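Local coordinates for MHC class I-like protein MILL2 (Mus musculus, PDB 6A97), which binds heparan sulfate proteoglycans on the surface of fibroblasts and belongs to the MHC class I family, at residues E99-K104 with H111-T116; C119-L122 with S126-G129. All blocks are in the same frame, centred on the assembly; numbering follows the deposited sequence.

How the interactions relate
From the N-terminal side, the chain leaves helix 98-104, passes through a short connection and enters strand 113-121; interaction 1 (99-104 with 111-116) closes that connection by laying the helix end over the start of the strand. Further along the same strand, interaction 2 (119-122 with 126-129) closes the short connection 123-125 that leads into strand 127-135. The two loops therefore follow in series, neither enclosing nor crossing the other, and their centres lie about 25 Å apart. Interaction 1 ties a helix of the alpha-1 region to the floor of the MHC-like platform, where the alpha-2 region begins; interaction 2 joins two neighbouring strands of that floor.

Interaction 1 of 2, residues E99-K104 with H111-T116; sequences EVINQK and HTLQAT
Val100 is the first residue of 99-104 to meet Leu113: its CG1 methyl lies 4.2 Å from CD2 of Leu113. That methyl stands anti to the backbone N (chi1 167°), and the side chain leaves the helix toward the strand; the two side chains meet at a slant. Phe140 of strand 138-144 packs against Val100 as well. Next along the helix, Ile101 makes the closer approach, with its CG1 methylene 3.8 Å from the same CD2 of Leu113. The two chains run across each other at about a right angle, so the leucine methyl touches the isoleucine along its shaft rather than at CD1. Leu113 thus reaches both neighbours with a single methyl, its CG anti to the backbone N (chi1 -178°). Leu34, in a loop, also lies against it. One turn after Val100, Lys104 starts toward the strand, but its chain then leads away to a cation-pi contact with Tyr135. Its backbone N bonds to Val100 O at 3.0 Å, continuing the helical turn. Beneath the helix, Leu113 is backbone hydrogen-bonded to Ala31 of strand 23-31. The three touching residues are buried and meet through aliphatic carbon alone, so the helix end is seated on the sheet here by dispersion and exclusion of water, without a directional polar bond between the two segments.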
loop_
_atom_site.group_PDB
_atom_site.type_symbol
_atom_site.label_atom_id
_atom_site.label_comp_id
_atom_site.label_asym_id
_atom_site.label_seq_id
_atom_site.Cartn_x
_atom_site.Cartn_y
_atom_site.Cartn_z
ATOM N N GLU A 99 25.940 18.866 29.298
ATOM C CA GLU A 99 27.363 18.746 29.008
ATOM C C GLU A 99 27.613 18.570 27.512
ATOM O O GLU A 99 28.571 19.122 26.974
ATOM C CB GLU A 99 27.981 17.594 29.800
ATOM C CG GLU A 99 29.337 17.936 30.409
ATOM C CD GLU A 99 29.231 18.837 31.636
ATOM O OE1 GLU A 99 28.111 19.279 31.976
ATOM O OE2 GLU A 99 30.278 19.115 32.259
ATOM N N VAL A 100 26.745 17.823 26.835
ATOM C CA VAL A 100 26.846 17.703 25.381
ATOM C C VAL A 100 26.657 19.073 24.738
ATOM O O VAL A 100 27.411 19.465 23.845
ATOM C CB VAL A 100 25.818 16.707 24.807
ATOM C CG1 VAL A 100 25.733 16.842 23.292
ATOM C CG2 VAL A 100 26.190 15.279 25.195
ATOM N N ILE A 101 25.658 19.812 25.211
ATOM C CA ILE A 101 25.403 21.157 24.711
ATOM C C ILE A 101 26.598 22.089 24.936
ATOM O O ILE A 101 26.991 22.834 24.035
ATOM C CB ILE A 101 24.146 21.767 25.368
ATOM C CG1 ILE A 101 22.884 21.077 24.839
ATOM C CG2 ILE A 101 24.076 23.261 25.109
ATOM C CD1 ILE A 101 21.608 21.522 25.519
ATOM N N ASN A 102 27.176 22.048 26.134
ATOM C CA ASN A 102 28.339 22.879 26.442
ATOM C C ASN A 102 29.526 22.588 25.521
ATOM O O ASN A 102 30.178 23.503 25.025
ATOM C CB ASN A 102 28.753 22.695 27.899
ATOM C CG ASN A 102 27.852 23.455 28.857
ATOM O OD1 ASN A 102 27.395 24.554 28.549
ATOM N ND2 ASN A 102 27.590 22.870 30.021
ATOM N N GLN A 103 29.791 21.306 25.281
ATOM C CA GLN A 103 30.934 20.898 24.465
ATOM C C GLN A 103 30.735 21.239 22.993
ATOM O O GLN A 103 31.670 21.682 22.335
ATOM C CB GLN A 103 31.204 19.396 24.624
ATOM C CG GLN A 103 31.619 18.975 26.030
ATOM C CD GLN A 103 32.884 19.685 26.516
ATOM O OE1 GLN A 103 33.855 19.845 25.766
ATOM N NE2 GLN A 103 32.868 20.124 27.774
ATOM N N LYS A 104 29.518 21.053 22.487
ATOM C CA LYS A 104 29.224 21.391 21.098
ATOM C C LYS A 104 29.139 22.900 20.885
ATOM O O LYS A 104 29.380 23.399 19.782
ATOM C CB LYS A 104 27.922 20.727 20.640
ATOM C CG LYS A 104 28.051 19.228 20.385
ATOM C CD LYS A 104 29.188 18.933 19.407
ATOM C CE LYS A 104 29.173 17.475 18.962
ATOM N NZ LYS A 104 30.402 17.108 18.199
ATOM N N HIS A 111 26.059 24.993 13.826
ATOM C CA HIS A 111 25.839 23.551 13.847
ATOM C C HIS A 111 24.472 23.196 14.417
ATOM O O HIS A 111 23.833 24.017 15.074
ATOM C CB HIS A 111 26.940 22.859 14.646
ATOM C CG HIS A 111 28.314 23.125 14.120
ATOM N ND1 HIS A 111 28.901 22.341 13.151
ATOM C CD2 HIS A 111 29.212 24.093 14.418
ATOM C CE1 HIS A 111 30.105 22.813 12.878
ATOM N NE2 HIS A 111 30.318 23.874 13.634
ATOM N N THR A 112 24.034 21.966 14.161
ATOM C CA THR A 112 22.693 21.529 14.537
ATOM C C THR A 112 22.711 20.322 15.468
ATOM O O THR A 112 23.162 19.242 15.084
ATOM C CB THR A 112 21.855 21.165 13.291
ATOM O OG1 THR A 112 21.982 22.196 12.304
ATOM C CG2 THR A 112 20.387 20.981 13.661
ATOM N N LEU A 113 22.206 20.501 16.684
ATOM C CA LEU A 113 22.081 19.397 17.633
ATOM C C LEU A 113 20.631 18.955 17.764
ATOM O O LEU A 113 19.750 19.767 18.054
ATOM C CB LEU A 113 22.627 19.792 19.006
ATOM C CG LEU A 113 22.585 18.699 20.074
ATOM C CD1 LEU A 113 23.530 17.538 19.712
ATOM C CD2 LEU A 113 22.921 19.274 21.440
ATOM N N GLN A 114 20.392 17.661 17.547
ATOM C CA GLN A 114 19.048 17.094 17.621
ATOM C C GLN A 114 19.020 15.888 18.538
ATOM O O GLN A 114 20.032 15.213 18.728
ATOM C CB GLN A 114 18.549 16.675 16.234
ATOM C CG GLN A 114 18.410 17.812 15.229
ATOM C CD GLN A 114 18.280 17.301 13.800
ATOM O OE1 GLN A 114 19.264 17.233 13.066
ATOM N NE2 GLN A 114 17.064 16.924 13.406
ATOM N N ALA A 115 17.848 15.601 19.086
ATOM C CA ALA A 115 17.664 14.389 19.858
ATOM C C ALA A 115 16.299 13.802 19.562
ATOM O O ALA A 115 15.328 14.531 19.392
ATOM C CB ALA A 115 17.814 14.667 21.354
ATOM N N THR A 116 16.220 12.481 19.476
ATOM C CA THR A 116 14.918 11.846 19.485
ATOM C C THR A 116 14.941 10.788 20.572
ATOM O O THR A 116 15.926 10.063 20.739
ATOM C CB THR A 116 14.532 11.249 18.113
ATOM O OG1 THR A 116 13.183 10.781 18.174
ATOM C CG2 THR A 116 15.458 10.083 17.695
#

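Interaction 2 of 2, residues C119-L122 with S126-G129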
loop_
_atom_site.group_PDB
_atom_site.type_symbol
_atom_site.label_atom_id
_atom_site.label_comp_id
_atom_site.label_asym_id
_atom_site.label_seq_id
_atom_site.Cartn_x
_atom_site.Cartn_y
_atom_site.Cartn_z
ATOM N N CYS A 119 9.577 6.122 24.426
ATOM C CA CYS A 119 9.309 4.756 24.834
ATOM C C CYS A 119 8.169 4.176 24.026
ATOM O O CYS A 119 7.340 4.907 23.477
ATOM C CB CYS A 119 8.982 4.689 26.325
ATOM S SG CYS A 119 7.474 5.599 26.781
ATOM N N GLU A 120 8.134 2.853 23.960
ATOM C CA GLU A 120 7.140 2.143 23.178
ATOM C C GLU A 120 6.433 1.113 24.050
ATOM O O GLU A 120 7.069 0.234 24.629
ATOM C CB GLU A 120 7.801 1.475 21.972
ATOM C CG GLU A 120 6.846 0.794 21.011
ATOM C CD GLU A 120 7.549 0.321 19.752
ATOM O OE1 GLU A 120 6.900 0.274 18.686
ATOM O OE2 GLU A 120 8.756 0.002 19.829
ATOM N N LEU A 121 5.117 1.243 24.160
ATOM C CA LEU A 121 4.319 0.284 24.910
ATOM C C LEU A 121 4.004 -0.922 24.033
ATOM O O LEU A 121 3.366 -0.788 22.991
ATOM C CB LEU A 121 3.030 0.934 25.413
ATOM C CG LEU A 121 2.062 0.051 26.200
ATOM C CD1 LEU A 121 2.653 -0.340 27.551
ATOM C CD2 LEU A 121 0.726 0.754 26.375
ATOM N N LEU A 122 4.470 -2.096 24.444
ATOM C CA LEU A 122 4.193 -3.316 23.698
ATOM C C LEU A 122 2.866 -3.911 24.155
ATOM O O LEU A 122 2.446 -3.704 25.294
ATOM C CB LEU A 122 5.327 -4.326 23.870
ATOM C CG LEU A 122 6.720 -3.874 23.425
ATOM C CD1 LEU A 122 7.719 -5.009 23.565
ATOM C CD2 LEU A 122 6.688 -3.362 21.996
ATOM N N SER A 126 4.886 -4.576 28.338
ATOM C CA SER A 126 6.256 -4.157 28.637
ATOM C C SER A 126 6.642 -2.894 27.858
ATOM O O SER A 126 5.912 -2.460 26.970
ATOM C CB SER A 126 7.239 -5.287 28.332
ATOM O OG SER A 126 7.200 -5.639 26.960
ATOM N N THR A 127 7.799 -2.325 28.189
ATOM C CA THR A 127 8.212 -1.031 27.646
ATOM C C THR A 127 9.606 -1.054 27.019
ATOM O O THR A 127 10.562 -1.536 27.625
ATOM C CB THR A 127 8.175 0.059 28.748
ATOM O OG1 THR A 127 6.843 0.573 28.864
ATOM C CG2 THR A 127 9.129 1.210 28.431
ATOM N N ARG A 128 9.706 -0.531 25.799
ATOM C CA ARG A 128 10.990 -0.361 25.121
ATOM C C ARG A 128 11.351 1.119 24.975
ATOM O O ARG A 128 10.637 1.873 24.315
ATOM C CB ARG A 128 10.964 -1.015 23.736
ATOM C CG ARG A 128 12.222 -0.748 22.920
ATOM C CD ARG A 128 12.006 -0.985 21.432
ATOM N NE ARG A 128 11.256 0.095 20.791
ATOM C CZ ARG A 128 11.811 1.105 20.125
ATOM N NH1 ARG A 128 13.130 1.186 20.003
ATOM N NH2 ARG A 128 11.044 2.038 19.575
ATOM N N GLY A 129 12.463 1.527 25.576
ATOM C CA GLY A 129 12.909 2.909 25.500
ATOM C C GLY A 129 13.996 3.129 24.461
ATOM O O GLY A 129 14.665 2.185 24.038
#
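Backbone bonds join Glu120 and Arg128 as an antiparallel hydrogen-bonded pair. Arg128 N gives a nearly straight bond to Glu120 O (3.0 Å, 172°), while Glu120 N makes a more bent one to Arg128 O (2.7 Å). Toward the turn, Leu122 N bonds to Ser126 O at 2.9 Å. Cys119-Gly129 and Leu121-Thr127 are the flanking non-hydrogen-bonded pairs.

The same Glu120-Arg128 pair carries a salt bridge on its face of the sheet. OE2 alone does the gripping, 2.7 Å from Arg128 NE, with a weak second bond from NH2. Glu120 is extended, whereas Arg128 bends at chi3 (76°), which turns the NE edge of the guanidinium toward OE2, slightly tilted from its plane; the two charged planes stand 70° apart.

Van der Waals contacts complete the pairing. On the other face, Thr127 CG2 lies 4.1 Å from Cys119 CB. Near the turn, the Leu122 CD1 methyl lies beside the Ser126 hydroxyl, 3.5 Å from OG, whose hydrogen bond goes to Asn124.

This is the turn end of the beta hairpin 113-121/127-135 in the MHC-like platform. Strand 23-31 borders strand 113-121, pairing with Cys119 and Leu121. Helix 171-193 lies over the Cys119 face, tied by the Cys119-Cys182 disulfide, while Pro183 packs on Cys119 and Thr127 and Leu186 on Leu121.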